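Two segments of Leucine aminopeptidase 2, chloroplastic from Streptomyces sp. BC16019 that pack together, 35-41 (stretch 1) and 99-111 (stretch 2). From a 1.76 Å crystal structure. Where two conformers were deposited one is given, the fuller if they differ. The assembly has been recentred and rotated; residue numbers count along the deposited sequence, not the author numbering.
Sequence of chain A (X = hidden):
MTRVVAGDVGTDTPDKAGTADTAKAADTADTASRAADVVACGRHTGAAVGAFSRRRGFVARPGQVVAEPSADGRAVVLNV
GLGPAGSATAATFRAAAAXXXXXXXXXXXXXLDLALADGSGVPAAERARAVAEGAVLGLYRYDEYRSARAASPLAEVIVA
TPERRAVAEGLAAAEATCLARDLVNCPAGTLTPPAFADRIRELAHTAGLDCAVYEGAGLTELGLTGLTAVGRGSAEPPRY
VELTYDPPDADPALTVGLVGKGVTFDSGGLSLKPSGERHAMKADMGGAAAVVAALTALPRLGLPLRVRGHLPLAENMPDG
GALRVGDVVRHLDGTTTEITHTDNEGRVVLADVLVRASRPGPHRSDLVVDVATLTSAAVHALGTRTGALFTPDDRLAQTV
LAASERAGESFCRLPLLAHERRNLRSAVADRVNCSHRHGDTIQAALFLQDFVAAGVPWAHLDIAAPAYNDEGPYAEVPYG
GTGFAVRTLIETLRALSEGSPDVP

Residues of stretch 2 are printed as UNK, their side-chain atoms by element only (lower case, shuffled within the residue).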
# COMPACT_ATOMS: atom_id res chain seq x y z
N ALA A 35 48.30 31.46 -23.36
CA ALA A 35 48.50 31.18 -21.91
C ALA A 35 47.24 30.57 -21.28
O ALA A 35 46.11 30.87 -21.69
CB ALA A 35 48.90 32.44 -21.16
N ALA A 36 47.45 29.71 -20.28
CA ALA A 36 46.35 29.13 -19.53
C ALA A 36 45.75 30.22 -18.64
O ALA A 36 46.47 30.95 -17.98
CB ALA A 36 46.83 27.95 -18.70
N ASP A 37 44.43 30.34 -18.65
CA ASP A 37 43.75 31.22 -17.71
C ASP A 37 43.81 30.61 -16.32
O ASP A 37 43.92 31.33 -15.35
CB ASP A 37 42.30 31.44 -18.11
CG ASP A 37 42.16 32.11 -19.45
OD1 ASP A 37 43.00 32.97 -19.79
OD2 ASP A 37 41.22 31.75 -20.19
N VAL A 38 43.72 29.27 -16.26
CA VAL A 38 43.76 28.53 -15.00
C VAL A 38 44.75 27.36 -15.11
O VAL A 38 44.79 26.65 -16.13
CB VAL A 38 42.36 27.98 -14.63
CG1 VAL A 38 42.39 27.24 -13.29
CG2 VAL A 38 41.34 29.10 -14.58
N VAL A 39 45.54 27.17 -14.06
CA VAL A 39 46.44 26.03 -13.92
C VAL A 39 46.07 25.29 -12.63
O VAL A 39 45.99 25.91 -11.57
CB VAL A 39 47.91 26.47 -13.83
CG1 VAL A 39 48.82 25.27 -13.55
CG2 VAL A 39 48.33 27.18 -15.11
N ALA A 40 45.85 23.98 -12.74
CA ALA A 40 45.53 23.13 -11.59
C ALA A 40 46.75 22.33 -11.17
O ALA A 40 47.26 21.51 -11.94
CB ALA A 40 44.39 22.19 -11.92
N CYS A 41 47.17 22.55 -9.92
CA CYS A 41 48.36 21.96 -9.32
C CYS A 41 47.92 20.87 -8.34
O CYS A 41 47.14 21.16 -7.43
CB CYS A 41 49.11 23.05 -8.56
SG CYS A 41 50.61 22.56 -7.67
N UNK A 99 37.11 17.42 -10.18
CA UNK A 99 36.96 18.57 -9.27
C UNK A 99 37.59 19.85 -9.82
O UNK A 99 37.05 20.94 -9.64
c UNK A 99 37.57 18.25 -7.90
N UNK A 100 38.75 19.71 -10.47
CA UNK A 100 39.44 20.82 -11.11
C UNK A 100 38.59 21.48 -12.20
O UNK A 100 38.46 22.71 -12.23
c UNK A 100 40.78 20.37 -11.72
o UNK A 100 41.63 19.84 -10.73
N UNK A 101 38.02 20.66 -13.09
CA UNK A 101 37.24 21.20 -14.21
C UNK A 101 35.94 21.86 -13.72
O UNK A 101 35.51 22.87 -14.28
c UNK A 101 38.28 19.69 -15.96
c UNK A 101 36.97 20.16 -15.34
c UNK A 101 36.16 18.97 -14.87
N UNK A 102 35.36 21.34 -12.65
CA UNK A 102 34.17 21.96 -12.04
C UNK A 102 34.46 23.32 -11.40
O UNK A 102 33.53 24.12 -11.22
c UNK A 102 33.56 21.03 -10.98
n UNK A 102 33.09 16.78 -10.17
c UNK A 102 33.13 17.66 -9.17
n UNK A 102 33.77 17.34 -8.04
c UNK A 102 32.75 19.87 -11.54
n UNK A 102 32.54 18.86 -9.28
c UNK A 102 31.80 19.34 -10.46
N UNK A 103 35.71 23.58 -11.03
CA UNK A 103 36.13 24.82 -10.36
C UNK A 103 36.74 25.87 -11.28
O UNK A 103 37.33 26.84 -10.80
c UNK A 103 37.11 24.47 -9.24
N UNK A 104 36.59 25.70 -12.59
CA UNK A 104 37.24 26.56 -13.58
C UNK A 104 36.64 27.98 -13.68
O UNK A 104 37.31 28.92 -14.12
c UNK A 104 37.27 25.82 -14.96
c UNK A 104 35.97 25.99 -15.73
c UNK A 104 38.47 26.24 -15.78
N UNK A 105 35.38 28.16 -13.27
CA UNK A 105 34.71 29.45 -13.42
C UNK A 105 34.56 29.79 -14.91
O UNK A 105 34.35 28.88 -15.70
N UNK A 106 34.70 31.08 -15.29
CA UNK A 106 34.51 31.51 -16.68
C UNK A 106 35.76 31.43 -17.58
O UNK A 106 35.78 32.06 -18.64
c UNK A 106 34.87 32.24 -14.39
c UNK A 106 34.07 32.97 -16.51
c UNK A 106 34.84 33.43 -15.32
N UNK A 107 36.77 30.66 -17.19
CA UNK A 107 38.04 30.62 -17.92
C UNK A 107 37.87 30.02 -19.31
O UNK A 107 37.04 29.14 -19.50
c UNK A 107 39.07 29.82 -17.14
N UNK A 108 38.67 30.50 -20.25
CA UNK A 108 38.68 29.95 -21.60
C UNK A 108 39.60 28.75 -21.72
O UNK A 108 39.33 27.84 -22.51
n UNK A 108 37.67 36.50 -24.82
c UNK A 108 38.38 35.37 -24.82
c UNK A 108 39.14 30.99 -22.63
c UNK A 108 38.79 33.13 -23.85
n UNK A 108 39.38 35.23 -25.70
n UNK A 108 38.09 34.40 -23.95
c UNK A 108 38.28 32.24 -22.72
N UNK A 109 40.70 28.75 -20.96
CA UNK A 109 41.72 27.70 -21.06
C UNK A 109 42.15 27.19 -19.69
O UNK A 109 42.38 27.99 -18.77
c UNK A 109 42.95 28.21 -21.83
o UNK A 109 43.47 29.37 -21.17
c UNK A 109 42.57 28.61 -23.25
N UNK A 110 42.25 25.86 -19.55
CA UNK A 110 42.65 25.19 -18.31
C UNK A 110 43.78 24.21 -18.58
O UNK A 110 43.67 23.38 -19.48
c UNK A 110 40.46 22.67 -16.25
c UNK A 110 42.26 24.18 -15.34
c UNK A 110 41.45 24.44 -17.71
c UNK A 110 41.73 23.45 -16.56
N UNK A 111 44.87 24.31 -17.83
CA UNK A 111 45.96 23.33 -17.89
C UNK A 111 45.97 22.55 -16.58
O UNK A 111 46.13 23.15 -15.52
n UNK A 111 51.46 25.21 -15.81
c UNK A 111 48.39 22.97 -18.48
c UNK A 111 47.32 23.99 -18.12
n UNK A 111 50.42 23.90 -17.38
n UNK A 111 50.82 26.17 -17.80
c UNK A 111 50.89 25.09 -17.01
c UNK A 111 49.77 23.59 -18.66

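Position 99 carries a single side-chain carbon, lies in a helix and is out of reach of stretch 1: Ala99, small enough for its buried site. Position 100 has one carbon followed by one oxygen, the pattern of serine. Ser100 points toward the strand of stretch 1, with OG 3.8 Å from CB of Ala40; the hydroxyl is satisfied elsewhere in the structure, so this short side chain can be buried without leaving its polar atom unpaired. At position 101 one carbon bears two more, which is Val101, buried but touching nothing in stretch 1. Position 102 has three carbons, a nitrogen, then a carbon with two further nitrogens, a guanidinium: Arg102, whose charge suits its exposed site.

Position 103 returns to one carbon, Ala103, whose N bonds to O of Ser100 at 3.1 Å as the chain leaves the helix. Position 104 again shows a carbon bearing two carbons, one of them 4.2 Å from CG2 of Val38. This is Val104, an apolar side chain in a buried place, and it opens a type II' turn. Position 105 has no side-chain atoms and a phi of 64°, so it is Gly105; an ideal CB would lie 2.5 Å from a carbon of the next residue. In position 106 three carbons close a ring onto the backbone nitrogen, identifying Pro106, whose phi of -87° is compatible with that ring.

Position 107 has one carbon, 3.5 Å from CG2 of Val38 and 3.7 Å from CB of Asp37. Ala107 thus ends the turn with a small apolar group against stretch 1. Position 108 has a second guanidinium chain, Arg108; its end leads away into the open, while its backbone N donates to OD2 of Asp37 at 2.8 Å. Position 109 has a carbon bearing one oxygen and one carbon, hence Thr109. Its hydroxyl can both give and receive: OG1 donates to O of Ala35 at 3.1 Å and accepts from N of Asp37 at 2.9 Å.

Position 110 has four carbons forked at the second, giving Leu110, whose CD1 lies 3.7 Å from CG1 of Val38 on the buried face they share. Position 111 has the third guanidinium chain, Arg111. Its side chain lies on the same sheet face as Val39, whose CG2 covers one face of the guanidinium; NE and NH2 bond to a residue adjoining the stretches, so the long chain combines apolar cover with polar pairing.

The contact is chiefly a parallel pairing of strands. Val38 N donates to Thr109 O (3.1 Å), Arg111 N to Val38 O (2.9 Å), and Ala40 N to Arg111 O (2.9 Å), so Val38 reaches the residues flanking Leu110, as parallel register requires. Before the strands pair, Asp37 OD2 accepts from both Arg108 N and Thr109 N (3.1 Å for the latter), fastening the approach to the strand. Apolar packing around Val38 completes the join.

Stretch 2, residues 99-111: ASVRAVGPARTLR
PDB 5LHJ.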